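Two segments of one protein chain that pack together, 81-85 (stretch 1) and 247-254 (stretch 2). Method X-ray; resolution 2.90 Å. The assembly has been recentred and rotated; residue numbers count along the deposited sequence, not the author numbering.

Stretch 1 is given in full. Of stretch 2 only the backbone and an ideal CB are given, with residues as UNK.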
# COMPACT_ATOMS: atom_id res chain seq x y z
N LEU A 81 -7.96 20.17 -19.70
CA LEU A 81 -7.48 19.58 -20.95
C LEU A 81 -6.56 18.39 -20.72
O LEU A 81 -6.17 17.71 -21.68
CB LEU A 81 -6.73 20.63 -21.78
CG LEU A 81 -7.57 21.81 -22.27
CD1 LEU A 81 -6.69 22.78 -23.01
CD2 LEU A 81 -8.66 21.29 -23.17
N GLU A 82 -6.22 18.14 -19.46
CA GLU A 82 -5.35 17.04 -19.10
C GLU A 82 -6.19 15.85 -18.65
O GLU A 82 -7.35 16.01 -18.30
CB GLU A 82 -4.42 17.48 -17.97
CG GLU A 82 -3.47 18.57 -18.40
CD GLU A 82 -2.65 19.12 -17.25
OE1 GLU A 82 -1.44 19.38 -17.44
OE2 GLU A 82 -3.23 19.29 -16.15
N THR A 83 -5.59 14.66 -18.67
CA THR A 83 -6.28 13.45 -18.27
C THR A 83 -5.47 12.75 -17.19
O THR A 83 -4.38 13.20 -16.83
CB THR A 83 -6.45 12.52 -19.48
OG1 THR A 83 -5.16 12.02 -19.89
CG2 THR A 83 -7.06 13.28 -20.65
N ILE A 84 -5.98 11.64 -16.67
CA ILE A 84 -5.28 10.90 -15.63
C ILE A 84 -3.94 10.42 -16.16
O ILE A 84 -3.00 10.22 -15.39
CB ILE A 84 -6.12 9.68 -15.17
CG1 ILE A 84 -5.38 8.91 -14.06
CG2 ILE A 84 -6.40 8.77 -16.35
CD1 ILE A 84 -5.27 9.68 -12.76
N THR A 85 -3.84 10.25 -17.47
CA THR A 85 -2.59 9.79 -18.06
C THR A 85 -1.55 10.87 -17.90
O THR A 85 -0.40 10.58 -17.57
CB THR A 85 -2.72 9.47 -19.58
OG1 THR A 85 -3.71 8.45 -19.78
CG2 THR A 85 -1.38 8.97 -20.14
N UNK A 247 -11.34 10.03 -5.95
CA UNK A 247 -11.71 9.02 -6.94
C UNK A 247 -10.86 9.02 -8.21
O UNK A 247 -10.53 10.08 -8.76
CB UNK A 247 -13.18 9.22 -7.33
N UNK A 248 -10.53 7.82 -8.68
CA UNK A 248 -9.73 7.66 -9.89
C UNK A 248 -10.67 7.74 -11.08
O UNK A 248 -11.55 6.90 -11.23
CB UNK A 248 -8.95 6.34 -9.88
N UNK A 249 -10.47 8.74 -11.92
CA UNK A 249 -11.31 8.92 -13.10
C UNK A 249 -10.46 9.30 -14.31
O UNK A 249 -9.34 9.80 -14.16
CB UNK A 249 -12.38 9.99 -12.84
N UNK A 250 -10.97 9.07 -15.51
CA UNK A 250 -10.23 9.40 -16.71
C UNK A 250 -9.67 10.82 -16.74
O UNK A 250 -8.55 11.04 -17.21
CB UNK A 250 -11.13 9.19 -17.93
N UNK A 251 -10.46 11.77 -16.25
CA UNK A 251 -10.05 13.18 -16.25
C UNK A 251 -8.93 13.47 -15.24
O UNK A 251 -8.22 14.47 -15.36
CB UNK A 251 -11.26 14.07 -15.94
N UNK A 252 -8.77 12.57 -14.28
CA UNK A 252 -7.77 12.72 -13.22
C UNK A 252 -8.41 12.34 -11.89
O UNK A 252 -9.50 11.80 -11.89
CB UNK A 252 -7.22 14.15 -13.17
N UNK A 253 -7.78 12.63 -10.77
CA UNK A 253 -8.37 12.27 -9.49
C UNK A 253 -9.48 13.24 -9.08
O UNK A 253 -9.27 14.46 -9.06
CB UNK A 253 -7.29 12.23 -8.41
N UNK A 254 -10.65 12.70 -8.72
CA UNK A 254 -11.78 13.53 -8.30
C UNK A 254 -11.78 13.74 -6.78
O UNK A 254 -12.11 12.83 -6.02
CB UNK A 254 -13.10 12.89 -8.74

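Stretch 2 is a hairpin, two strands joined by a type I turn from 249 to 252. Stretch 1 meets it mainly through Ile 84, the first residue of a helix capped by Thr 83, whose OG1 accepts from Thr 85 N at 3.3 Å.

Position 247 pairs with 254 through two backbone hydrogen bonds. Its CB has nothing of stretch 1 within 5.5 Å, so many side chains would do. It is Asp 247, which does not touch stretch 1.

At 248 the CA-to-CB bond points sideways, and the ideal CB is also beyond 5.5 Å. The nearest offering of stretch 1 is the methyl end of Ile 84, CD1. A side chain long enough to reach it should be apolar; leucine, isoleucine or methionine would suit. The residue is Leu 248. Its CD1 lies 3.7 Å from Ile 84 CD1.

At 249 the CB points away, so stretch 1 asks little of the side chain. The carbonyl O of 249 accepts from the N of 252 across the turn and lies 3.4 Å from Ile 84 CB. Polar residues would fit. Glu 249 is found, and it takes a weak hydrogen bond from the side chain of 254.

Position 250 makes the one hydrogen bond between the stretches. Ile 84 N, at the start of its helix, donates to the carbonyl O of 250 at 2.7 Å, nearly straight at 164°. The backbone makes this bond, so it does not select a side chain. CB points away, and its ideal position is 5.0 Å from Ile 84 CG2, so many side chains would suit, polar or long ones among them. It is Lys 250, whose NZ makes a salt bridge with the side chain of 251.

At 251 CB again points away, and its ideal position is 5.0 Å from Glu 82 O. Small or polar residues would be acceptable. The residue is Glu 251; its OE1 lies 2.8 Å from Lys 250 NZ in that salt bridge.

Position 252 has phi/psi of 136/-168. A CB would be jammed against the carbonyl O of Glu 251, which by itself calls for glycine. The ideal CB would also lie 4.5 Å from Ile 84 N. The residue is Gly 252.

At 253 CB points sideways, with its ideal position 5.4 Å from Ile 84 CD1. Leucine, methionine or an aromatic could reach that methyl. Trp 253 does so: Ile 84 CD1 sits over one face of the indole, 3.6 Å from Trp 253 NE1, in a CH-pi contact.

Position 254 is out of reach and permissive. It is Asn 254, whose ND2 gives the weak hydrogen bond to Glu 249 OE1 at 3.3 Å.

Stretch 2 (247-254) DLEKEGWN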
# COMPACT_ATOMS: atom_id res chain seq x y z
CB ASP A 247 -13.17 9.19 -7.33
CG ASP A 247 -14.11 8.85 -6.21
OD1 ASP A 247 -14.05 7.72 -5.69
OD2 ASP A 247 -14.92 9.71 -5.84
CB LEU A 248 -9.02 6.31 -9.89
CG LEU A 248 -8.29 5.95 -11.19
CD1 LEU A 248 -7.01 6.76 -11.33
CD2 LEU A 248 -7.96 4.47 -11.16
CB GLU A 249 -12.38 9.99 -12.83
CG GLU A 249 -13.25 9.69 -11.62
CD GLU A 249 -14.40 10.68 -11.46
OE1 GLU A 249 -14.22 11.86 -11.83
OE2 GLU A 249 -15.47 10.28 -10.96
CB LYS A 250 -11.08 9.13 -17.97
CG LYS A 250 -12.44 9.84 -17.99
CD LYS A 250 -13.27 9.42 -19.20
CE LYS A 250 -14.60 10.15 -19.21
NZ LYS A 250 -15.33 9.98 -17.94
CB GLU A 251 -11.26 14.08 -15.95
CG GLU A 251 -12.45 13.87 -16.89
CD GLU A 251 -13.28 12.67 -16.54
OE1 GLU A 251 -14.30 12.46 -17.23
OE2 GLU A 251 -12.93 11.95 -15.58
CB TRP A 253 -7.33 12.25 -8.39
CG TRP A 253 -6.20 11.32 -8.61
CD1 TRP A 253 -5.07 11.57 -9.32
CD2 TRP A 253 -6.12 9.97 -8.18
NE1 TRP A 253 -4.28 10.44 -9.37
CE2 TRP A 253 -4.91 9.44 -8.67
CE3 TRP A 253 -6.96 9.14 -7.42
CZ2 TRP A 253 -4.50 8.13 -8.44
CZ3 TRP A 253 -6.56 7.83 -7.18
CH2 TRP A 253 -5.34 7.34 -7.69
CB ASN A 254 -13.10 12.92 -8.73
CG ASN A 254 -14.26 13.90 -8.64
OD1 ASN A 254 -14.12 15.00 -8.09
ND2 ASN A 254 -15.42 13.51 -9.19
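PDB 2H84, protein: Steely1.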